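Local coordinates for L-serine ammonia-lyase (Rhizomucor miehei CAU432, PDB 5C3U), which belongs to the pyridoxal-phosphate-dependent enzymes and holds a pyridoxal-5'-phosphate molecule in a pocket of its single chain, at residues A232-S237 and E279-A284; K275-A280 and I317-L322. All coordinates share one frame; numbering follows the deposited sequence.

Along the chain residues 232-237 come first, then 275-284, then 317-322. Contact 1 and contact 2 share the middle part: residues 275-280 form the loop that leaves helix 260-274, and residues 279-284 carry it into helix 280-290, with Glu-279 and Ala-280 common to both. Their centres lie 12 Å apart. Contact 1, about 8 Å from the centre of the chain, sets the loop between helices 212-219 and 242-250 against the start of helix 280-290 beside pyridoxal-5'-phosphate. Contact 2, about 15 Å from that centre, packs the same connection on the start of helix 319-329. Glu-279 thus joins the pyridoxal-5'-phosphate pocket to packing nearer the outside.

Contact 1 (A232-S237 and E279-A284); sequences ATSLIS and EASAGA. With PLP (pyridoxal-5'-phosphate), chain B.
Ser-281 reaches over to the 3-10 turn of Ser-234 from the first turn of helix 280-290. Its CB has pyridoxal-5'-phosphate on one side, 3.6 Å from N1, and CG of Leu-235 on another at 3.8 Å. With OG set anti to the carbonyl carbon (chi1 -50°), the hydroxyl receives the backbone N-H of Ser-234, 3.3 Å from N to OG and bent to 136°. The same OG donates to OE1 of Glu-279 at 3.2 Å, on the anti lone pair of that oxygen. The syn lone pair of OE1 takes a second donor, OG of Ser-234, at 2.9 Å, while OE2 is hydrogen-bonded to ND2 of Asn-80 and to the backbone N of Asp-316. Two donors on each oxygen should fix the carboxylate's rotation.

Leu-235 splits its methyls: CD2 lies 3.7 Å from C6 of the pyridoxal-5'-phosphate ring, and CD1 meets the helix, 4.2 Å from CB of Ala-284. Four residues of the ligand pocket, Ser-234, Leu-235, Glu-279 and Ser-281, therefore meet in this buried contact. Behind them Ala-232 and Ala-284 rest on strand 202-207, and Ser-234 leans on the start of helix 79-92.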
loop_
_atom_site.group_PDB
_atom_site.type_symbol
_atom_site.label_atom_id
_atom_site.label_comp_id
_atom_site.label_asym_id
_atom_site.label_seq_id
_atom_site.Cartn_x
_atom_site.Cartn_y
_atom_site.Cartn_z
ATOM N N ALA A 232 -0.939 8.914 -7.556
ATOM C CA ALA A 232 -0.820 7.776 -6.657
ATOM C C ALA A 232 -0.270 8.279 -5.312
ATOM O O ALA A 232 0.897 8.118 -4.990
ATOM C CB ALA A 232 0.058 6.683 -7.262
ATOM N N THR A 233 -1.153 8.875 -4.517
ATOM C CA THR A 233 -0.729 9.616 -3.324
ATOM C C THR A 233 0.041 8.747 -2.337
ATOM O O THR A 233 1.021 9.223 -1.751
ATOM C CB THR A 233 -1.974 10.172 -2.586
ATOM O OG1 THR A 233 -2.777 10.897 -3.523
ATOM C CG2 THR A 233 -1.569 11.077 -1.402
ATOM N N SER A 234 -0.375 7.484 -2.167
ATOM C CA SER A 234 0.241 6.631 -1.159
ATOM C C SER A 234 1.601 6.103 -1.597
ATOM O O SER A 234 2.315 5.521 -0.799
ATOM C CB SER A 234 -0.666 5.492 -0.729
ATOM O OG SER A 234 -1.847 6.042 -0.175
ATOM N N LEU A 235 1.949 6.346 -2.848
ATOM C CA LEU A 235 3.256 5.907 -3.376
ATOM C C LEU A 235 4.304 7.002 -3.353
ATOM O O LEU A 235 5.477 6.743 -3.672
ATOM C CB LEU A 235 3.115 5.316 -4.798
ATOM C CG LEU A 235 2.138 4.135 -4.987
ATOM C CD1 LEU A 235 2.286 3.462 -6.350
ATOM C CD2 LEU A 235 2.195 3.087 -3.856
ATOM N N ILE A 236 3.917 8.216 -2.976
ATOM C CA ILE A 236 4.886 9.302 -2.814
ATOM C C ILE A 236 5.779 9.019 -1.588
ATOM O O ILE A 236 5.283 8.794 -0.489
ATOM C CB ILE A 236 4.186 10.668 -2.659
ATOM C CG1 ILE A 236 3.321 10.964 -3.892
ATOM C CG2 ILE A 236 5.192 11.788 -2.385
ATOM C CD1 ILE A 236 2.371 12.137 -3.735
ATOM N N SER A 237 7.099 8.998 -1.778
ATOM C CA SER A 237 8.010 8.912 -0.645
ATOM C C SER A 237 9.289 9.681 -1.015
ATOM O O SER A 237 9.688 9.687 -2.186
ATOM C CB SER A 237 8.339 7.450 -0.326
ATOM O OG SER A 237 9.043 7.320 0.903
ATOM N N GLU A 279 -7.617 3.342 -5.030
ATOM C CA GLU A 279 -6.708 4.468 -5.263
ATOM C C GLU A 279 -5.825 4.193 -6.458
ATOM O O GLU A 279 -5.582 3.034 -6.785
ATOM C CB GLU A 279 -5.781 4.613 -4.069
ATOM C CG GLU A 279 -6.219 5.633 -3.067
ATOM C CD GLU A 279 -5.232 5.774 -1.922
ATOM O OE1 GLU A 279 -3.984 5.781 -2.132
ATOM O OE2 GLU A 279 -5.726 5.900 -0.801
ATOM N N ALA A 280 -5.321 5.258 -7.080
ATOM C CA ALA A 280 -4.335 5.116 -8.154
ATOM C C ALA A 280 -3.085 4.353 -7.737
ATOM O O ALA A 280 -2.420 3.757 -8.603
ATOM C CB ALA A 280 -3.963 6.485 -8.718
ATOM N N SER A 281 -2.752 4.368 -6.428
ATOM C CA SER A 281 -1.701 3.502 -5.890
ATOM C C SER A 281 -1.917 2.013 -6.251
ATOM O O SER A 281 -1.026 1.337 -6.785
ATOM C CB SER A 281 -1.587 3.697 -4.369
ATOM O OG SER A 281 -1.503 5.099 -4.078
ATOM N N ALA A 282 -3.121 1.510 -5.994
ATOM C CA ALA A 282 -3.467 0.131 -6.347
ATOM C C ALA A 282 -3.616 0.025 -7.846
ATOM O O ALA A 282 -3.298 -1.010 -8.451
ATOM C CB ALA A 282 -4.787 -0.249 -5.668
ATOM N N GLY A 283 -4.099 1.103 -8.457
ATOM C CA GLY A 283 -4.271 1.162 -9.895
ATOM C C GLY A 283 -2.931 0.928 -10.603
ATOM O O GLY A 283 -2.899 0.309 -11.657
ATOM N N ALA A 284 -1.839 1.421 -10.021
ATOM C CA ALA A 284 -0.501 1.185 -10.605
ATOM C C ALA A 284 -0.207 -0.315 -10.776
ATOM O O ALA A 284 0.294 -0.728 -11.820
ATOM C CB ALA A 284 0.590 1.866 -9.791
HETATM N N1 PLP B . -1.115 1.224 -1.818
HETATM C C2 PLP B . -1.864 1.801 -0.861
HETATM C C2A PLP B . -3.315 2.150 -1.084
HETATM C C3 PLP B . -1.247 2.111 0.431
HETATM O O3 PLP B . -1.985 2.694 1.427
HETATM C C4 PLP B . 0.172 1.734 0.607
HETATM C C4A PLP B . 0.833 1.991 1.896
HETATM C C5 PLP B . 0.904 1.102 -0.521
HETATM C C6 PLP B . 0.186 0.873 -1.699
HETATM C C5A PLP B . 2.375 0.695 -0.418
HETATM O O4P PLP B . 2.987 1.465 0.610
HETATM P P PLP B . 4.471 1.293 1.238
HETATM O O1P PLP B . 4.398 0.291 2.337
HETATM O O2P PLP B . 5.453 0.935 0.108
HETATM O O3P PLP B . 4.669 2.692 1.705
#

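Contact 2 (K275-A280 and I317-L322); sequences KMLVEA and ISLAHL
Leu-277 and Leu-322 meet through methyls, their side chains crossing obliquely, with CD2 of Leu-277 3.3 Å from CD1 of Leu-322; this is shorter than usual carbon contact, and the exact position of these methyls is doubtful. Against Leu-319 the same leucine is turned by about a right angle, and here the other branch does the touching: CD1 of Leu-277 lies 4.0 Å from CD2 of Leu-319. The fork of Leu-277 thus divides between two residues of helix 319-329, three positions apart in its first turn.

Ile-317, just ahead of the helix, packs against backbone instead. CG1 is 3.4 Å from the carbonyl oxygen of Val-278, and CD1 approaches that oxygen almost as closely, at 3.5 Å. CG2 takes the neighbouring peptide, 4.0 Å from O of Leu-277, and is the branch held between the backbone N and the carbonyl carbon. On the helix's own side, Ser-318 occupies the N-cap position, and its OG shares a 2.6 Å hydrogen bond with ND1 of His-321, lying in the plane of the imidazole at its edge. CA of Ile-317 sits over the centre of one face of that ring, 3.7 Å above it.

Helix 260-274 also borders the cluster, Val-267 touching both Ile-317 and Leu-322, and Ala-271 touching Leu-277. No hydrogen bond passes between residues 275-280 and 317-322. Branched aliphatic groups carry the contact, packed on one another and on the backbone carbonyls of Leu-277 and Val-278. O of Val-278 is buried against Ile-317 without a polar partner, a cost that the surrounding apolar contacts probably offset. Apolar packing thus joins helix 319-329 to the connection that leads into Glu-279 and the pyridoxal-5'-phosphate pocket.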
loop_
_atom_site.group_PDB
_atom_site.type_symbol
_atom_site.label_atom_id
_atom_site.label_comp_id
_atom_site.label_asym_id
_atom_site.label_seq_id
_atom_site.Cartn_x
_atom_site.Cartn_y
_atom_site.Cartn_z
ATOM N N LYS A 275 -16.478 -3.363 -9.750
ATOM C CA LYS A 275 -17.465 -2.502 -9.059
ATOM C C LYS A 275 -16.857 -2.008 -7.739
ATOM O O LYS A 275 -17.541 -1.859 -6.737
ATOM C CB LYS A 275 -18.791 -3.236 -8.790
ATOM C CG LYS A 275 -19.445 -3.946 -9.977
ATOM C CD LYS A 275 -19.505 -3.120 -11.244
ATOM C CE LYS A 275 -20.000 -3.992 -12.391
ATOM N NZ LYS A 275 -20.098 -3.207 -13.648
ATOM N N MET A 276 -15.548 -1.793 -7.742
ATOM C CA MET A 276 -14.870 -1.285 -6.563
ATOM C C MET A 276 -14.006 -0.111 -6.946
ATOM O O MET A 276 -13.376 -0.138 -8.032
ATOM C CB MET A 276 -14.009 -2.366 -5.960
ATOM C CG MET A 276 -14.856 -3.393 -5.245
ATOM S SD MET A 276 -13.910 -4.888 -5.045
ATOM C CE MET A 276 -15.248 -5.960 -4.512
ATOM N N LEU A 277 -13.998 0.911 -6.086
ATOM C CA LEU A 277 -13.155 2.090 -6.294
ATOM C C LEU A 277 -11.898 1.936 -5.484
ATOM O O LEU A 277 -11.971 1.787 -4.276
ATOM C CB LEU A 277 -13.866 3.398 -5.872
ATOM C CG LEU A 277 -15.226 3.729 -6.470
ATOM C CD1 LEU A 277 -15.688 5.107 -6.000
ATOM C CD2 LEU A 277 -15.178 3.650 -7.987
ATOM N N VAL A 278 -10.747 1.910 -6.165
ATOM C CA VAL A 278 -9.467 1.862 -5.487
ATOM C C VAL A 278 -8.595 3.057 -5.880
ATOM O O VAL A 278 -8.804 3.703 -6.912
ATOM C CB VAL A 278 -8.693 0.533 -5.723
ATOM C CG1 VAL A 278 -9.525 -0.665 -5.249
ATOM C CG2 VAL A 278 -8.287 0.383 -7.186
ATOM N N GLU A 279 -7.617 3.342 -5.030
ATOM C CA GLU A 279 -6.708 4.468 -5.263
ATOM C C GLU A 279 -5.825 4.193 -6.458
ATOM O O GLU A 279 -5.582 3.034 -6.785
ATOM C CB GLU A 279 -5.781 4.613 -4.069
ATOM C CG GLU A 279 -6.219 5.633 -3.067
ATOM C CD GLU A 279 -5.232 5.774 -1.922
ATOM O OE1 GLU A 279 -3.984 5.781 -2.132
ATOM O OE2 GLU A 279 -5.726 5.900 -0.801
ATOM N N ALA A 280 -5.321 5.258 -7.080
ATOM C CA ALA A 280 -4.335 5.116 -8.154
ATOM C C ALA A 280 -3.085 4.353 -7.737
ATOM O O ALA A 280 -2.420 3.757 -8.603
ATOM C CB ALA A 280 -3.963 6.485 -8.718
ATOM N N ILE A 317 -9.753 8.371 -2.936
ATOM C CA ILE A 317 -10.395 8.107 -4.215
ATOM C C ILE A 317 -11.858 8.476 -3.980
ATOM O O ILE A 317 -12.318 8.441 -2.845
ATOM C CB ILE A 317 -10.225 6.627 -4.678
ATOM C CG1 ILE A 317 -10.763 6.420 -6.104
ATOM C CG2 ILE A 317 -10.885 5.639 -3.724
ATOM C CD1 ILE A 317 -9.890 7.040 -7.175
ATOM N N SER A 318 -12.555 8.861 -5.049
ATOM C CA SER A 318 -13.931 9.360 -4.957
ATOM C C SER A 318 -14.477 9.466 -6.375
ATOM O O SER A 318 -13.733 9.327 -7.351
ATOM C CB SER A 318 -13.969 10.735 -4.267
ATOM O OG SER A 318 -13.399 11.761 -5.073
ATOM N N LEU A 319 -15.775 9.719 -6.486
ATOM C CA LEU A 319 -16.390 9.931 -7.789
ATOM C C LEU A 319 -15.785 11.152 -8.479
ATOM O O LEU A 319 -15.598 11.149 -9.698
ATOM C CB LEU A 319 -17.922 10.047 -7.622
ATOM C CG LEU A 319 -18.533 8.724 -7.128
ATOM C CD1 LEU A 319 -20.052 8.808 -6.918
ATOM C CD2 LEU A 319 -18.171 7.536 -8.017
ATOM N N ALA A 320 -15.419 12.179 -7.712
ATOM C CA ALA A 320 -14.810 13.340 -8.343
ATOM C C ALA A 320 -13.400 13.004 -8.863
ATOM O O ALA A 320 -12.985 13.563 -9.876
ATOM C CB ALA A 320 -14.789 14.541 -7.414
ATOM N N HIS A 321 -12.695 12.071 -8.209
ATOM C CA HIS A 321 -11.378 11.629 -8.742
ATOM C C HIS A 321 -11.586 10.999 -10.088
ATOM O O HIS A 321 -10.843 11.272 -11.034
ATOM C CB HIS A 321 -10.684 10.592 -7.865
ATOM C CG HIS A 321 -10.071 11.133 -6.610
ATOM N ND1 HIS A 321 -10.811 11.616 -5.589
ATOM C CD2 HIS A 321 -8.740 11.192 -6.201
ATOM C CE1 HIS A 321 -9.984 11.987 -4.584
ATOM N NE2 HIS A 321 -8.716 11.725 -4.969
ATOM N N LEU A 322 -12.590 10.130 -10.173
ATOM C CA LEU A 322 -12.883 9.408 -11.408
ATOM C C LEU A 322 -13.326 10.344 -12.533
ATOM O O LEU A 322 -12.967 10.132 -13.688
ATOM C CB LEU A 322 -13.912 8.305 -11.172
ATOM C CG LEU A 322 -13.295 7.017 -10.633
ATOM C CD1 LEU A 322 -14.360 6.233 -9.896
ATOM C CD2 LEU A 322 -12.668 6.190 -11.750
#